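Putative XRE-family transcriptional regulator (Rhodococcus sp., PDB 2OFY) probably binds DNA through a helix-turn-helix domain of the XRE family and so is thought to regulate transcription. Local coordinates at residues L21-M30 / E42-G50. Sequence-based numbering, arbitrary orientation. Where two conformers were deposited one is given.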
# COMPACT_ATOMS: atom_id res chain seq x y z
N LEU A 21 -11.37 -6.65 2.83
CA LEU A 21 -10.49 -7.69 3.40
C LEU A 21 -11.35 -8.64 4.27
O LEU A 21 -11.17 -9.87 4.23
CB LEU A 21 -9.37 -7.07 4.25
CG LEU A 21 -8.38 -6.32 3.33
CD1 LEU A 21 -7.34 -5.62 4.19
CD2 LEU A 21 -7.72 -7.28 2.32
N ARG A 22 -12.27 -8.08 5.05
CA ARG A 22 -13.13 -8.93 5.88
C ARG A 22 -13.98 -9.87 5.00
O ARG A 22 -14.07 -11.06 5.28
CB ARG A 22 -14.02 -8.06 6.82
CG ARG A 22 -15.10 -8.85 7.64
CD ARG A 22 -14.46 -9.87 8.43
NE ARG A 22 -15.38 -10.82 9.09
CZ ARG A 22 -15.55 -12.07 8.68
NH1 ARG A 22 -14.94 -12.51 7.58
NH2 ARG A 22 -16.36 -12.85 9.37
N SER A 23 -14.58 -9.33 3.94
CA SER A 23 -15.42 -10.13 3.04
C SER A 23 -14.55 -11.19 2.38
O SER A 23 -14.98 -12.35 2.23
CB SER A 23 -16.05 -9.24 1.97
OG SER A 23 -17.02 -8.41 2.59
N ALA A 24 -13.32 -10.83 1.97
CA ALA A 24 -12.42 -11.82 1.33
C ALA A 24 -12.01 -12.94 2.30
O ALA A 24 -11.92 -14.13 1.92
CB ALA A 24 -11.20 -11.19 0.72
N ARG A 25 -11.87 -12.60 3.57
CA ARG A 25 -11.55 -13.61 4.58
C ARG A 25 -12.73 -14.60 4.70
O ARG A 25 -12.51 -15.82 4.79
CB ARG A 25 -11.19 -12.96 5.90
CG ARG A 25 -10.85 -14.02 6.97
CD ARG A 25 -10.21 -13.40 8.19
NE ARG A 25 -11.06 -12.42 8.87
CZ ARG A 25 -12.05 -12.72 9.73
NH1 ARG A 25 -12.45 -14.01 9.98
NH2 ARG A 25 -12.69 -11.72 10.33
N GLY A 26 -13.96 -14.09 4.68
CA GLY A 26 -15.13 -14.99 4.68
C GLY A 26 -15.06 -15.87 5.91
O GLY A 26 -14.92 -15.34 7.02
N ASP A 27 -15.16 -17.20 5.75
CA ASP A 27 -15.21 -18.08 6.91
C ASP A 27 -13.87 -18.48 7.49
O ASP A 27 -13.82 -19.26 8.47
CB ASP A 27 -16.04 -19.33 6.58
CG ASP A 27 -17.44 -18.98 6.18
OD1 ASP A 27 -18.00 -18.03 6.79
OD2 ASP A 27 -18.01 -19.64 5.27
N MSE A 28 -12.79 -18.01 6.88
CA MSE A 28 -11.46 -18.36 7.32
C MSE A 28 -11.17 -17.69 8.68
O MSE A 28 -11.70 -16.61 8.99
CB MSE A 28 -10.40 -17.94 6.29
CG MSE A 28 -10.51 -18.59 4.92
SE MSE A 28 -9.40 -17.48 3.71
CE MSE A 28 -7.67 -17.96 4.67
N SER A 29 -10.34 -18.36 9.48
CA SER A 29 -10.02 -17.92 10.81
C SER A 29 -9.20 -16.62 10.81
O SER A 29 -8.24 -16.49 10.04
CB SER A 29 -9.17 -19.03 11.45
OG SER A 29 -8.47 -18.56 12.56
N MSE A 30 -9.51 -15.69 11.70
CA MSE A 30 -8.61 -14.52 11.85
C MSE A 30 -7.20 -14.93 12.28
O MSE A 30 -6.21 -14.33 11.86
CB MSE A 30 -9.16 -13.53 12.86
CG MSE A 30 -10.45 -12.85 12.41
SE MSE A 30 -10.83 -11.50 13.78
CE MSE A 30 -9.66 -10.38 12.98
N GLU A 42 -4.79 -8.61 16.60
CA GLU A 42 -5.14 -7.23 16.87
C GLU A 42 -4.97 -6.32 15.66
O GLU A 42 -5.86 -5.54 15.35
CB GLU A 42 -4.47 -6.63 18.14
CG GLU A 42 -5.45 -6.72 19.34
CD GLU A 42 -6.93 -6.62 18.89
OE1 GLU A 42 -7.75 -7.50 19.29
OE2 GLU A 42 -7.26 -5.71 18.08
N THR A 43 -3.85 -6.45 14.96
CA THR A 43 -3.65 -5.65 13.74
C THR A 43 -4.71 -5.96 12.67
O THR A 43 -5.30 -5.02 12.09
CB THR A 43 -2.15 -5.76 13.28
OG1 THR A 43 -1.32 -5.16 14.28
CG2 THR A 43 -1.97 -5.15 11.89
N LEU A 44 -4.98 -7.25 12.44
CA LEU A 44 -5.95 -7.65 11.39
C LEU A 44 -7.33 -7.10 11.76
O LEU A 44 -8.01 -6.54 10.90
CB LEU A 44 -6.00 -9.16 11.29
CG LEU A 44 -6.92 -9.63 10.16
CD1 LEU A 44 -6.58 -8.96 8.83
CD2 LEU A 44 -6.87 -11.17 10.10
N ARG A 45 -7.71 -7.22 13.03
CA ARG A 45 -8.98 -6.67 13.51
C ARG A 45 -9.10 -5.18 13.21
O ARG A 45 -10.13 -4.71 12.75
CB ARG A 45 -9.13 -6.91 15.02
CG ARG A 45 -10.49 -6.46 15.55
CD ARG A 45 -10.62 -6.66 17.06
NE ARG A 45 -10.06 -7.93 17.52
CZ ARG A 45 -10.66 -9.12 17.46
NH1 ARG A 45 -11.88 -9.25 16.93
NH2 ARG A 45 -10.04 -10.19 17.94
N LYS A 46 -8.06 -4.44 13.59
CA LYS A 46 -8.06 -3.02 13.36
C LYS A 46 -8.09 -2.73 11.89
O LYS A 46 -8.80 -1.81 11.47
CB LYS A 46 -6.81 -2.42 14.00
CG LYS A 46 -6.97 -2.34 15.53
CD LYS A 46 -5.66 -1.80 16.15
CE LYS A 46 -5.82 -1.75 17.67
NZ LYS A 46 -4.54 -1.60 18.41
N ILE A 47 -7.34 -3.49 11.09
CA ILE A 47 -7.41 -3.23 9.61
C ILE A 47 -8.86 -3.49 9.11
O ILE A 47 -9.44 -2.68 8.39
CB ILE A 47 -6.41 -4.11 8.82
CG1 ILE A 47 -4.98 -3.57 9.09
CG2 ILE A 47 -6.78 -4.09 7.31
CD1 ILE A 47 -3.95 -4.67 8.75
N GLU A 48 -9.45 -4.62 9.50
CA GLU A 48 -10.75 -5.01 8.98
C GLU A 48 -11.86 -4.03 9.36
O GLU A 48 -12.90 -3.91 8.66
CB GLU A 48 -11.10 -6.42 9.50
CG GLU A 48 -10.36 -7.49 8.78
CD GLU A 48 -10.84 -8.90 9.14
OE1 GLU A 48 -11.59 -9.06 10.12
OE2 GLU A 48 -10.42 -9.82 8.42
N THR A 49 -11.67 -3.38 10.51
CA THR A 49 -12.68 -2.49 11.07
C THR A 49 -12.34 -1.02 10.90
O THR A 49 -13.04 -0.14 11.47
CB THR A 49 -12.94 -2.81 12.57
OG1 THR A 49 -11.70 -2.62 13.29
CG2 THR A 49 -13.44 -4.24 12.72
N GLY A 50 -11.29 -0.73 10.14
CA GLY A 50 -10.84 0.62 9.77
C GLY A 50 -10.28 1.46 10.90
O GLY A 50 -10.41 2.69 10.90
O HOH W 1 -8.82 -10.21 6.21
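The guanidinium of Arg25 meets the carboxylate of Glu48 side-on, the two planes only 13° apart, while its faces are taken by CG of selenomethionine Met30 on one side and NH1 of Arg22 on the opposite one, each over the centre. At its edge the pairing is bidentate: Arg25 NE reaches Glu48 OE2 at 2.7 Å and Arg25 NH2 reaches Glu48 OE1 at 2.9 Å, both on syn lone pairs and both nearly straight (N-H...O 174° and 166°). The remaining nitrogen, Arg25 NH1, donates in plane to Met28 O (2.9 Å), so three in-plane bonds fix the rotation of the group, the last of them tying the end of helix 8-25 to the turn from Arg25 to Met28. Arg22, bent at chi2, lays its CD 3.4 Å from Glu48 OE1 and sends NH1 to Gly26 O; its NE stays 4.3 Å from Glu48 OE1, a charge-only approach. Glu48 thus sits as a knob among Leu21, Arg22, Arg25 and Met30, and a water donates to its OE2 and, weakly, to Leu21 O. Apolar contacts accompany the ion pair: Met30 CE lies 4.0 Å from Leu44 CG, and Leu21 CD1 touches Ile47 CG2 (3.5 Å), both of the latter side chains also touching Ile60 of helix 57-66. The ion pair joins the C-terminal ends of helices 8-25 and 41-48, while Val33 of helix 30-37 touches both Arg25 and Leu44. With Glu48 buried and two arginines beside it, its carboxylate is probably held ionised, partly offsetting the charge of the two neighbouring guanidinium groups.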